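Local atomic coordinates of L544 (Acanthamoeba polyphaga mimivirus, PDB entry 4AMQ), a protein that probably transfers nucleotidyl groups, binds manganese in its transferase domain, and may act in transcription-coupled DNA repair. Residues L251-Y254 against F255-D258. Sequence-based numbering, arbitrary orientation.
Sequences LRFY and FKND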
ATOM      1  N   LEU A 251     -17.462  -5.309   8.827  1.00 33.35           N
ATOM      2  CA  LEU A 251     -18.444  -6.368   9.034  1.00 36.02           C
ATOM      3  C   LEU A 251     -17.777  -7.738   9.090  1.00 33.53           C
ATOM      4  O   LEU A 251     -18.140  -8.577   9.910  1.00 36.31           O
ATOM      5  CB  LEU A 251     -19.514  -6.348   7.939  1.00 36.27           C
ATOM      6  CG  LEU A 251     -20.363  -5.082   7.817  1.00 38.11           C
ATOM      7  CD1 LEU A 251     -21.461  -5.282   6.783  1.00 39.57           C
ATOM      8  CD2 LEU A 251     -20.957  -4.696   9.163  1.00 44.52           C
ATOM      9  N   ARG A 252     -16.801  -7.963   8.215  1.00 35.34           N
ATOM     10  CA  ARG A 252     -16.093  -9.238   8.194  1.00 34.40           C
ATOM     11  C   ARG A 252     -15.359  -9.459   9.513  1.00 35.66           C
ATOM     12  O   ARG A 252     -15.302 -10.578  10.022  1.00 33.43           O
ATOM     13  CB  ARG A 252     -15.122  -9.318   7.010  1.00 34.19           C
ATOM     14  CG  ARG A 252     -14.354 -10.637   6.939  1.00 33.54           C
ATOM     15  CD  ARG A 252     -13.563 -10.768   5.644  1.00 41.56           C
ATOM     16  NE  ARG A 252     -12.585  -9.697   5.480  1.00 39.64           N
ATOM     17  CZ  ARG A 252     -11.768  -9.582   4.437  1.00 41.19           C
ATOM     18  NH1 ARG A 252     -11.805 -10.475   3.454  1.00 34.31           N
ATOM     19  NH2 ARG A 252     -10.912  -8.572   4.377  1.00 41.49           N
ATOM     20  N   PHE A 253     -14.803  -8.390  10.070  1.00 32.22           N
ATOM     21  CA  PHE A 253     -14.154  -8.480  11.368  1.00 35.93           C
ATOM     22  C   PHE A 253     -15.182  -8.806  12.449  1.00 35.07           C
ATOM     23  O   PHE A 253     -14.944  -9.656  13.305  1.00 34.51           O
ATOM     24  CB  PHE A 253     -13.417  -7.183  11.710  1.00 37.94           C
ATOM     25  CG  PHE A 253     -12.709  -7.224  13.036  1.00 42.16           C
ATOM     26  CD1 PHE A 253     -11.425  -7.735  13.136  1.00 38.95           C
ATOM     27  CD2 PHE A 253     -13.333  -6.760  14.187  1.00 40.01           C
ATOM     28  CE1 PHE A 253     -10.770  -7.780  14.359  1.00 43.97           C
ATOM     29  CE2 PHE A 253     -12.686  -6.799  15.409  1.00 41.66           C
ATOM     30  CZ  PHE A 253     -11.401  -7.309  15.495  1.00 38.53           C
ATOM     31  N   TYR A 254     -16.329  -8.137  12.396  1.00 35.35           N
ATOM     32  CA  TYR A 254     -17.383  -8.354  13.382  1.00 38.09           C
ATOM     33  C   TYR A 254     -17.833  -9.813  13.396  1.00 41.33           C
ATOM     34  O   TYR A 254     -18.031 -10.398  14.461  1.00 42.51           O
ATOM     35  CB  TYR A 254     -18.581  -7.440  13.110  1.00 39.43           C
ATOM     36  CG  TYR A 254     -19.686  -7.547  14.142  1.00 42.70           C
ATOM     37  CD1 TYR A 254     -20.692  -8.497  14.014  1.00 40.64           C
ATOM     38  CD2 TYR A 254     -19.722  -6.700  15.243  1.00 45.59           C
ATOM     39  CE1 TYR A 254     -21.704  -8.600  14.955  1.00 44.05           C
ATOM     40  CE2 TYR A 254     -20.728  -6.794  16.189  1.00 43.25           C
ATOM     41  CZ  TYR A 254     -21.715  -7.745  16.041  1.00 45.62           C
ATOM     42  OH  TYR A 254     -22.717  -7.842  16.981  1.00 50.18           O
ATOM     43  N   PHE A 255     -17.979 -10.398  12.210  1.00 37.09           N
ATOM     44  CA  PHE A 255     -18.488 -11.760  12.082  1.00 37.40           C
ATOM     45  C   PHE A 255     -17.386 -12.800  11.912  1.00 35.48           C
ATOM     46  O   PHE A 255     -17.654 -13.914  11.461  1.00 38.35           O
ATOM     47  CB  PHE A 255     -19.450 -11.860  10.894  1.00 37.61           C
ATOM     48  CG  PHE A 255     -20.756 -11.146  11.102  1.00 38.03           C
ATOM     49  CD1 PHE A 255     -21.741 -11.697  11.910  1.00 41.95           C
ATOM     50  CD2 PHE A 255     -21.008  -9.936  10.478  1.00 39.33           C
ATOM     51  CE1 PHE A 255     -22.947 -11.048  12.100  1.00 40.18           C
ATOM     52  CE2 PHE A 255     -22.214  -9.280  10.666  1.00 45.31           C
ATOM     53  CZ  PHE A 255     -23.184  -9.839  11.478  1.00 44.86           C
ATOM     54  N   LYS A 256     -16.153 -12.449  12.268  1.00 31.26           N
ATOM     55  CA  LYS A 256     -15.014 -13.329  11.994  1.00 38.10           C
ATOM     56  C   LYS A 256     -15.177 -14.711  12.630  1.00 42.86           C
ATOM     57  O   LYS A 256     -14.704 -15.711  12.089  1.00 40.77           O
ATOM     58  CB  LYS A 256     -13.699 -12.691  12.454  1.00 40.44           C
ATOM     59  CG  LYS A 256     -13.387 -12.931  13.922  1.00 43.87           C
ATOM     60  CD  LYS A 256     -13.214 -11.633  14.683  1.00 45.68           C
ATOM     61  CE  LYS A 256     -11.765 -11.191  14.682  1.00 47.46           C
ATOM     62  NZ  LYS A 256     -10.894 -12.235  15.291  1.00 57.26           N
ATOM     63  N   ASN A 257     -15.850 -14.762  13.778  1.00 37.19           N
ATOM     64  CA  ASN A 257     -16.023 -16.015  14.507  1.00 39.95           C
ATOM     65  C   ASN A 257     -17.348 -16.707  14.217  1.00 42.83           C
ATOM     66  O   ASN A 257     -17.697 -17.695  14.867  1.00 43.88           O
ATOM     67  CB  ASN A 257     -15.855 -15.792  16.011  1.00 41.43           C
ATOM     68  CG  ASN A 257     -14.442 -15.408  16.384  1.00 42.19           C
ATOM     69  OD1 ASN A 257     -13.488 -15.771  15.694  1.00 42.44           O
ATOM     70  ND2 ASN A 257     -14.297 -14.667  17.475  1.00 39.39           N
ATOM     71  N   ASP A 258     -18.088 -16.182  13.249  1.00 36.89           N
ATOM     72  CA  ASP A 258     -19.288 -16.847  12.770  1.00 44.69           C
ATOM     73  C   ASP A 258     -18.964 -17.506  11.438  1.00 45.59           C
ATOM     74  O   ASP A 258     -18.784 -16.821  10.431  1.00 45.88           O
ATOM     75  CB  ASP A 258     -20.428 -15.845  12.599  1.00 45.96           C
ATOM     76  CG  ASP A 258     -21.757 -16.516  12.305  1.00 49.71           C
ATOM     77  OD1 ASP A 258     -21.922 -17.052  11.189  1.00 49.59           O
ATOM     78  OD2 ASP A 258     -22.643 -16.499  13.186  1.00 55.26           O
TER
HETATM   79  O   HOH W   1     -17.469 -13.001  15.314  1.00 38.41           O
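F255 N donates to L251 O at 2.9 Å, an i to i+4 bond that closes the last turn of the helix. K256 N turns instead to F253 O, a longer i to i+3 bond of 3.2 Å. At F255 the backbone departs from the helix, its psi swinging to 18°. The chain then makes a type I beta turn from F255 to D258, closed by D258 N to F255 O at 2.9 Å, and a water links Y254 O to N257 N.

Among the side chains, Y254 and F255 form a T-shaped pair: the centroids are 4.9 Å apart, the planes meet at 72°, and CD1 of the tyrosine edge sits over the centre of the phenylalanine face. The tyrosine CG lies opposite its own backbone N (chi1 -177°) and that of F255 opposite its carbonyl carbon, which brings the two neighbouring rings together. On F253, K256 CE makes a CH-pi contact 4.0 Å from the ring centroid, displaced toward the rim; bends at chi2 and chi3 carry CE over the ring.

D258 N-caps helix 259-272 through OD1 to I261 N, at the end of the short turn that joins two helices of the helical domain. R252 reaches that second helix by salt bridges to E266 and E270, F255 packs on I261 and on I370 and I371 of a loop, and L251 lies against L265 and F364, joining helix 248-254 to helices 259-272 and 334-368.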